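Local coordinates for protein C-C motif chemokine 1 (Homo sapiens, PDB 4OIJ) that attracts monocytes, but not neutrophils, as a secreted CC chemokine that signals by binding the receptor CCR8, at residues Gln18-Arg23 against Phe42-Gly47; Gly39-Phe42 against Lys48-Cys51; Ala52-Gly57 against Arg61-Leu66. One frame throughout, in Å; residues are numbered along the deposited sequence.

In the fold
Along the chain from the N terminus, interaction 1 comes first. It brings residues 18-23, in the loop between strands 9-11 and 25-30, against residues 42-47 and so closes a loop that includes strand 25-30 and the first half of strand 39-44. Interaction 2 crosses it in sequence: residues 39-42 start within that loop, and their partners 48-51 lie beyond its end. It closes the hairpin of strands 39-44 and 49-53, and Phe-42 belongs to both contacts. Interaction 3 follows in series, joining the turn after strand 49-53 to helix 57-64. His-62 of the helix is hydrogen-bonded to Ile-20 O of the N-terminal loop and packs on Phe-42 of the sheet.

Interaction 1 of 3, residues Gln18-Arg23 against Phe42-Gly47; sequences QEIPLR and FKLKRG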
# COMPACT_ATOMS: atom_id res chain seq x y z
N GLN A 18 0.26 17.73 -12.24
CA GLN A 18 -0.89 18.11 -13.05
C GLN A 18 -2.21 17.75 -12.35
O GLN A 18 -2.28 16.75 -11.63
CB GLN A 18 -0.82 17.44 -14.44
CG GLN A 18 -1.63 18.15 -15.51
CD GLN A 18 -1.63 17.40 -16.83
OE1 GLN A 18 -0.97 17.79 -17.79
NE2 GLN A 18 -2.41 16.32 -16.91
N GLU A 19 -3.27 18.55 -12.60
CA GLU A 19 -4.59 18.31 -12.06
C GLU A 19 -5.15 17.05 -12.69
O GLU A 19 -5.05 16.87 -13.91
CB GLU A 19 -5.56 19.47 -12.36
CG GLU A 19 -6.66 19.55 -11.31
CD GLU A 19 -8.10 19.74 -11.71
OE1 GLU A 19 -8.82 20.45 -10.97
OE2 GLU A 19 -8.55 19.10 -12.69
N ILE A 20 -5.68 16.16 -11.85
CA ILE A 20 -6.34 14.94 -12.31
C ILE A 20 -7.84 15.24 -12.43
O ILE A 20 -8.44 15.68 -11.44
CB ILE A 20 -6.07 13.75 -11.36
CG1 ILE A 20 -4.57 13.38 -11.37
CG2 ILE A 20 -6.97 12.54 -11.72
CD1 ILE A 20 -4.15 12.68 -10.22
N PRO A 21 -8.47 14.96 -13.60
CA PRO A 21 -9.91 15.19 -13.72
C PRO A 21 -10.70 14.40 -12.67
O PRO A 21 -10.48 13.20 -12.49
CB PRO A 21 -10.22 14.75 -15.16
CG PRO A 21 -8.93 14.92 -15.89
CD PRO A 21 -7.91 14.47 -14.88
N LEU A 22 -11.59 15.11 -11.95
CA LEU A 22 -12.47 14.53 -10.93
C LEU A 22 -13.20 13.28 -11.44
O LEU A 22 -13.21 12.27 -10.73
CB LEU A 22 -13.46 15.57 -10.39
CG LEU A 22 -14.38 15.08 -9.26
CD1 LEU A 22 -13.58 14.80 -7.96
CD2 LEU A 22 -15.49 16.07 -9.03
N ARG A 23 -13.71 13.31 -12.69
CA ARG A 23 -14.42 12.17 -13.33
C ARG A 23 -13.53 10.91 -13.48
O ARG A 23 -14.05 9.82 -13.58
CB ARG A 23 -15.03 12.60 -14.70
CG ARG A 23 -13.98 13.04 -15.74
CD ARG A 23 -14.54 13.81 -16.94
NE ARG A 23 -13.82 15.07 -17.16
CZ ARG A 23 -12.63 15.18 -17.77
NH1 ARG A 23 -12.02 14.10 -18.25
NH2 ARG A 23 -12.03 16.36 -17.86
N PHE A 42 -5.68 9.13 -4.44
CA PHE A 42 -6.89 9.03 -5.23
C PHE A 42 -6.83 7.68 -5.95
O PHE A 42 -5.82 7.36 -6.57
CB PHE A 42 -6.97 10.15 -6.27
CG PHE A 42 -7.19 11.53 -5.71
CD1 PHE A 42 -8.34 11.83 -4.98
CD2 PHE A 42 -6.31 12.57 -6.01
CE1 PHE A 42 -8.58 13.13 -4.52
CE2 PHE A 42 -6.56 13.87 -5.57
CZ PHE A 42 -7.68 14.14 -4.81
N LYS A 43 -7.93 6.92 -5.88
CA LYS A 43 -8.04 5.65 -6.61
C LYS A 43 -8.60 6.00 -7.94
O LYS A 43 -9.62 6.68 -8.01
CB LYS A 43 -8.97 4.66 -5.88
CG LYS A 43 -9.03 3.28 -6.54
CD LYS A 43 -10.09 2.35 -5.96
CE LYS A 43 -9.84 0.92 -6.39
NZ LYS A 43 -9.98 0.75 -7.86
N LEU A 44 -7.90 5.65 -9.01
CA LEU A 44 -8.35 5.95 -10.37
C LEU A 44 -9.02 4.70 -10.98
O LEU A 44 -9.20 3.69 -10.29
CB LEU A 44 -7.18 6.46 -11.24
CG LEU A 44 -6.36 7.68 -10.72
CD1 LEU A 44 -5.11 7.90 -11.55
CD2 LEU A 44 -7.18 8.94 -10.71
N LYS A 45 -9.44 4.78 -12.24
CA LYS A 45 -10.10 3.67 -12.92
C LYS A 45 -9.13 2.50 -13.17
O LYS A 45 -7.91 2.67 -13.05
CB LYS A 45 -10.79 4.14 -14.20
CG LYS A 45 -11.66 5.39 -14.01
CD LYS A 45 -12.85 5.19 -13.06
CE LYS A 45 -13.46 6.49 -12.59
NZ LYS A 45 -14.42 7.06 -13.58
N ARG A 46 -9.69 1.30 -13.41
CA ARG A 46 -8.97 0.05 -13.66
C ARG A 46 -7.77 -0.18 -12.70
O ARG A 46 -6.65 -0.48 -13.13
CB ARG A 46 -8.60 -0.07 -15.16
CG ARG A 46 -9.70 -0.67 -16.04
CD ARG A 46 -10.85 0.25 -16.36
NE ARG A 46 -11.72 -0.32 -17.39
CZ ARG A 46 -12.93 0.13 -17.71
NH1 ARG A 46 -13.44 1.18 -17.07
NH2 ARG A 46 -13.64 -0.45 -18.66
N GLY A 47 -8.04 0.02 -11.41
CA GLY A 47 -7.08 -0.18 -10.32
C GLY A 47 -5.87 0.74 -10.28
O GLY A 47 -4.93 0.46 -9.52
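Arg-23, whose carbonyl receives the ammonium group of Lys-45, presents one guanidinium face to its own segment: Pro-21 CB sits 3.4 Å above that plane, displaced toward the rim. The side chain therefore folds back along residues 18-23, while its backbone O serves the contact with residues 42-47. In the chemokine fold this is the place where the N-loop and the 3-10 turn that ends it meet the C-terminal end of strand 39-44 and the turn that follows, a region usually called the 40s loop.

The apolar half of the contact is small and rests on one pair of methyl groups. Ile-20 CG2 comes within 3.7 Å of Leu-44 CD2, the two side chains meeting at a slant. Ile-20 holds CG1 beside its backbone N (chi1 -65°), which turns CG2 to the opposite side, toward Leu-44. Its other branch dips to the sheet, so that Ile-20 CD1 and Leu-44 CD1 converge on the methyl group of Ala-50 in strand 49-53, and Ile-25 packs against Leu-44 from strand 25-30. The backbone of Ile-20 is tied down separately, its O hydrogen-bonded to His-62 of helix 57-64, and Met-4 of the second subunit packs on Ile-20 and Pro-21.

The polar half lies toward the solvent. Lys-45 starts toward the N-loop and bends at chi2 (-63°) and again at chi4, a course that carries the ammonium group to the 3-10 turn. There Lys-45 NZ donates to Arg-23 O at 2.8 Å, approaching almost in line with the carbonyl bond (C=O...N 162°), and the adjoining Lys-45 CE is 3.5 Å from Arg-23 O.

Interaction 2 of 3, residues Gly39-Phe42 against Lys48-Cys51; sequences GLIF and KEAC
Phe-42 and Ala-50 exchange both of their backbone hydrogen bonds, forming a hydrogen-bonded pair of the antiparallel hairpin of the chemokine fold. Phe-42 N donates to Ala-50 O at 2.7 Å, almost straight (179°), although the donor stands 27° from the carbonyl plane. The return bond, from Ala-50 N to Phe-42 O, is 3.0 Å and lies in the plane of its carbonyl. Both acceptors also collect CA-H contacts: Ile-41 CA approaches Ala-50 O at 3.5 Å, and Glu-49 CA approaches Phe-42 O at 3.6 Å. In the neighbouring non-hydrogen-bonded pair, Ile-41 with Cys-51, the flanking Leu-40 O meets Cys-51 CA at 3.4 Å. Leu-40 is hydrogen-bonded through its backbone to Ala-52, Ile-41 to Arg-29 and Cys-51 to Ala-16; Cys-51 and Glu-49 also form backbone hydrogen bonds to the second subunit. Glu-49 lays its CG 3.7 Å from Ile-41 CG2.

Ile-41 and Cys-51 share one face of the sheet, where Cys-51 is disulfide-bonded to Cys-12 and Phe-8 of the second subunit packs. Phe-42 and Ala-50 occupy the other; here Phe-42 packs on Val-59 and His-62 of helix 57-64 and on Ile-25 and Tyr-28 of strand 25-30.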
# COMPACT_ATOMS: atom_id res chain seq x y z
N GLY A 39 -0.24 13.97 2.34
CA GLY A 39 -0.64 13.34 1.09
C GLY A 39 -1.99 12.70 1.19
O GLY A 39 -2.44 12.34 2.28
N LEU A 40 -2.64 12.55 0.03
CA LEU A 40 -3.95 11.93 -0.17
C LEU A 40 -3.77 10.93 -1.32
O LEU A 40 -3.10 11.27 -2.31
CB LEU A 40 -4.91 13.04 -0.67
CG LEU A 40 -6.32 13.06 -0.14
CD1 LEU A 40 -6.39 13.84 1.15
CD2 LEU A 40 -7.25 13.71 -1.13
N ILE A 41 -4.39 9.75 -1.25
CA ILE A 41 -4.33 8.85 -2.39
C ILE A 41 -5.70 8.89 -3.12
O ILE A 41 -6.74 8.72 -2.49
CB ILE A 41 -3.99 7.40 -1.96
CG1 ILE A 41 -2.69 7.36 -1.12
CG2 ILE A 41 -3.94 6.43 -3.17
CD1 ILE A 41 -2.71 6.11 -0.09
N PHE A 42 -5.68 9.13 -4.44
CA PHE A 42 -6.89 9.03 -5.23
C PHE A 42 -6.83 7.68 -5.95
O PHE A 42 -5.82 7.36 -6.57
CB PHE A 42 -6.97 10.15 -6.27
CG PHE A 42 -7.19 11.53 -5.71
CD1 PHE A 42 -8.34 11.83 -4.98
CD2 PHE A 42 -6.31 12.57 -6.01
CE1 PHE A 42 -8.58 13.13 -4.52
CE2 PHE A 42 -6.56 13.87 -5.57
CZ PHE A 42 -7.68 14.14 -4.81
N LYS A 48 -5.86 1.83 -11.09
CA LYS A 48 -4.74 2.79 -11.12
C LYS A 48 -4.75 3.72 -9.88
O LYS A 48 -5.77 3.76 -9.17
CB LYS A 48 -4.72 3.58 -12.42
CG LYS A 48 -4.49 2.74 -13.68
CD LYS A 48 -3.63 3.44 -14.75
CE LYS A 48 -4.25 4.67 -15.38
NZ LYS A 48 -3.33 5.34 -16.34
N GLU A 49 -3.63 4.43 -9.60
CA GLU A 49 -3.57 5.31 -8.41
C GLU A 49 -2.72 6.58 -8.49
O GLU A 49 -1.79 6.71 -9.31
CB GLU A 49 -3.26 4.53 -7.14
CG GLU A 49 -4.46 4.44 -6.20
CD GLU A 49 -4.83 3.06 -5.71
OE1 GLU A 49 -4.51 2.07 -6.41
OE2 GLU A 49 -5.51 2.97 -4.67
N ALA A 50 -3.07 7.56 -7.66
CA ALA A 50 -2.34 8.81 -7.62
C ALA A 50 -2.29 9.45 -6.25
O ALA A 50 -3.32 9.79 -5.65
CB ALA A 50 -2.89 9.79 -8.64
N CYS A 51 -1.06 9.63 -5.79
CA CYS A 51 -0.73 10.39 -4.60
C CYS A 51 -0.93 11.84 -4.95
O CYS A 51 -0.52 12.29 -6.02
CB CYS A 51 0.71 10.13 -4.21
SG CYS A 51 0.91 8.56 -3.38

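Interaction 3 of 3, residues Ala52-Gly57 against Arg61-Leu66; sequences ALDTVG and RHRKML. With SO4 (sulfate ion), chain K; SO4 (sulfate ion), chain M; SO4 (sulfate ion), chain F.
Arg-61, its side chain curled back over Gly-57, grips a single oxygen, O1 of the chain F sulfate, with both NH1 and NH2, each 2.8 Å away. From another edge of the same guanidinium, NH2 donates to O1 of the chain M sulfate at 2.6 Å (162°). Both sulfur atoms lie in the guanidinium plane, which fixes the rotation of the group; the sulfate ions are probably from the crystallisation liquor. A bend at chi3 (-64°) swings the guanidinium toward the helix start, where Arg-61 NH1 comes within 3.2 Å of Gly-57 C.

This is the point in the chemokine fold at which strand 49-53 gives way to the C-terminal helix: a type I turn from Leu-53 to Val-56 places Val-56 at the N-cap. The i to i+4 bond from Arg-61 N to Gly-57 O is weak, at 3.3 Å. The first-turn N-H of Gly-57 is taken up by the chain K sulfate, Gly-57 N donating to its O4 at 3.2 Å, an anion that the helix N terminus probably helps to attract. Further along, Arg-63 passes Asp-54 at about a right angle; Asp-54 OD1 stays 4.8 Å from Arg-63 NE, so opposite charges are near without pairing.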
# COMPACT_ATOMS: atom_id res chain seq x y z
N ALA A 52 -1.51 12.59 -4.04
CA ALA A 52 -1.68 14.03 -4.31
C ALA A 52 -1.52 14.72 -2.98
O ALA A 52 -1.90 14.15 -1.97
CB ALA A 52 -3.06 14.30 -4.90
N LEU A 53 -0.90 15.88 -2.98
CA LEU A 53 -0.61 16.64 -1.76
C LEU A 53 -1.83 17.49 -1.39
O LEU A 53 -2.24 18.35 -2.15
CB LEU A 53 0.67 17.49 -2.00
CG LEU A 53 1.12 18.49 -0.94
CD1 LEU A 53 1.71 17.82 0.27
CD2 LEU A 53 2.15 19.36 -1.51
N ASP A 54 -2.40 17.21 -0.21
CA ASP A 54 -3.62 17.85 0.30
C ASP A 54 -3.56 19.36 0.64
O ASP A 54 -4.59 19.95 0.97
CB ASP A 54 -4.26 16.98 1.42
CG ASP A 54 -5.61 17.43 1.95
OD1 ASP A 54 -6.48 17.81 1.12
OD2 ASP A 54 -5.80 17.40 3.17
N THR A 55 -2.39 20.00 0.50
CA THR A 55 -2.30 21.45 0.73
C THR A 55 -2.57 22.20 -0.57
O THR A 55 -2.87 23.38 -0.54
CB THR A 55 -0.99 21.85 1.42
OG1 THR A 55 0.11 21.17 0.81
CG2 THR A 55 -1.00 21.53 2.90
N VAL A 56 -2.50 21.47 -1.71
CA VAL A 56 -2.73 22.01 -3.05
C VAL A 56 -4.26 22.12 -3.28
O VAL A 56 -4.98 21.16 -3.03
CB VAL A 56 -2.05 21.12 -4.13
CG1 VAL A 56 -2.19 21.73 -5.52
CG2 VAL A 56 -0.58 20.89 -3.80
N GLY A 57 -4.70 23.30 -3.71
CA GLY A 57 -6.10 23.67 -3.94
C GLY A 57 -7.03 22.65 -4.56
O GLY A 57 -8.04 22.31 -3.94
N ARG A 61 -10.60 20.33 -3.17
CA ARG A 61 -11.91 20.43 -3.83
C ARG A 61 -12.37 19.09 -4.39
O ARG A 61 -13.56 18.80 -4.35
CB ARG A 61 -11.93 21.53 -4.91
CG ARG A 61 -11.36 22.86 -4.44
CD ARG A 61 -11.62 24.00 -5.38
NE ARG A 61 -10.98 23.85 -6.69
CZ ARG A 61 -9.74 24.24 -6.98
NH1 ARG A 61 -8.96 24.76 -6.04
NH2 ARG A 61 -9.28 24.12 -8.22
N HIS A 62 -11.42 18.27 -4.91
CA HIS A 62 -11.68 16.92 -5.43
C HIS A 62 -12.11 16.01 -4.26
O HIS A 62 -13.09 15.27 -4.38
CB HIS A 62 -10.42 16.34 -6.11
CG HIS A 62 -10.18 16.79 -7.53
ND1 HIS A 62 -10.67 17.99 -8.01
CD2 HIS A 62 -9.47 16.19 -8.51
CE1 HIS A 62 -10.27 18.07 -9.27
NE2 HIS A 62 -9.54 17.01 -9.61
N ARG A 63 -11.40 16.12 -3.11
CA ARG A 63 -11.64 15.34 -1.88
C ARG A 63 -13.07 15.49 -1.38
O ARG A 63 -13.68 14.51 -0.97
CB ARG A 63 -10.64 15.77 -0.78
CG ARG A 63 -10.68 14.92 0.49
CD ARG A 63 -9.85 15.52 1.61
NE ARG A 63 -9.60 14.55 2.67
CZ ARG A 63 -9.80 14.77 3.96
NH1 ARG A 63 -10.25 15.95 4.38
NH2 ARG A 63 -9.54 13.82 4.85
N LYS A 64 -13.60 16.73 -1.43
CA LYS A 64 -14.95 17.07 -0.99
C LYS A 64 -16.04 16.43 -1.87
O LYS A 64 -17.14 16.20 -1.39
CB LYS A 64 -15.15 18.59 -0.93
CG LYS A 64 -14.45 19.26 0.25
CD LYS A 64 -15.08 20.61 0.59
CE LYS A 64 -14.69 21.09 1.97
NZ LYS A 64 -15.48 22.28 2.39
N MET A 65 -15.72 16.15 -3.14
CA MET A 65 -16.66 15.58 -4.12
C MET A 65 -16.53 14.06 -4.32
O MET A 65 -17.13 13.51 -5.24
CB MET A 65 -16.56 16.35 -5.44
CG MET A 65 -16.87 17.83 -5.28
SD MET A 65 -16.87 18.67 -6.85
CE MET A 65 -15.94 20.18 -6.41
N LEU A 66 -15.77 13.39 -3.43
CA LEU A 66 -15.55 11.95 -3.45
C LEU A 66 -15.86 11.31 -2.10
O LEU A 66 -15.88 11.99 -1.07
CB LEU A 66 -14.10 11.62 -3.82
CG LEU A 66 -13.62 11.98 -5.22
CD1 LEU A 66 -12.05 12.11 -5.24
CD2 LEU A 66 -14.22 11.02 -6.28
S SO4 K . -3.05 26.18 -3.83
O1 SO4 K . -2.30 27.45 -3.72
O2 SO4 K . -3.63 25.83 -2.53
O3 SO4 K . -4.13 26.34 -4.82
O4 SO4 K . -2.15 25.13 -4.29
S SO4 M . -12.09 22.20 -9.58
O1 SO4 M . -10.71 22.66 -9.88
O2 SO4 M . -12.38 22.45 -8.17
O3 SO4 M . -13.06 22.93 -10.41
O4 SO4 M . -12.22 20.75 -9.88
S SO4 F . -5.61 24.86 -8.19
O1 SO4 F . -6.88 25.44 -7.73
O2 SO4 F . -4.98 24.13 -7.08
O3 SO4 F . -5.84 23.97 -9.36
O4 SO4 F . -4.71 25.97 -8.63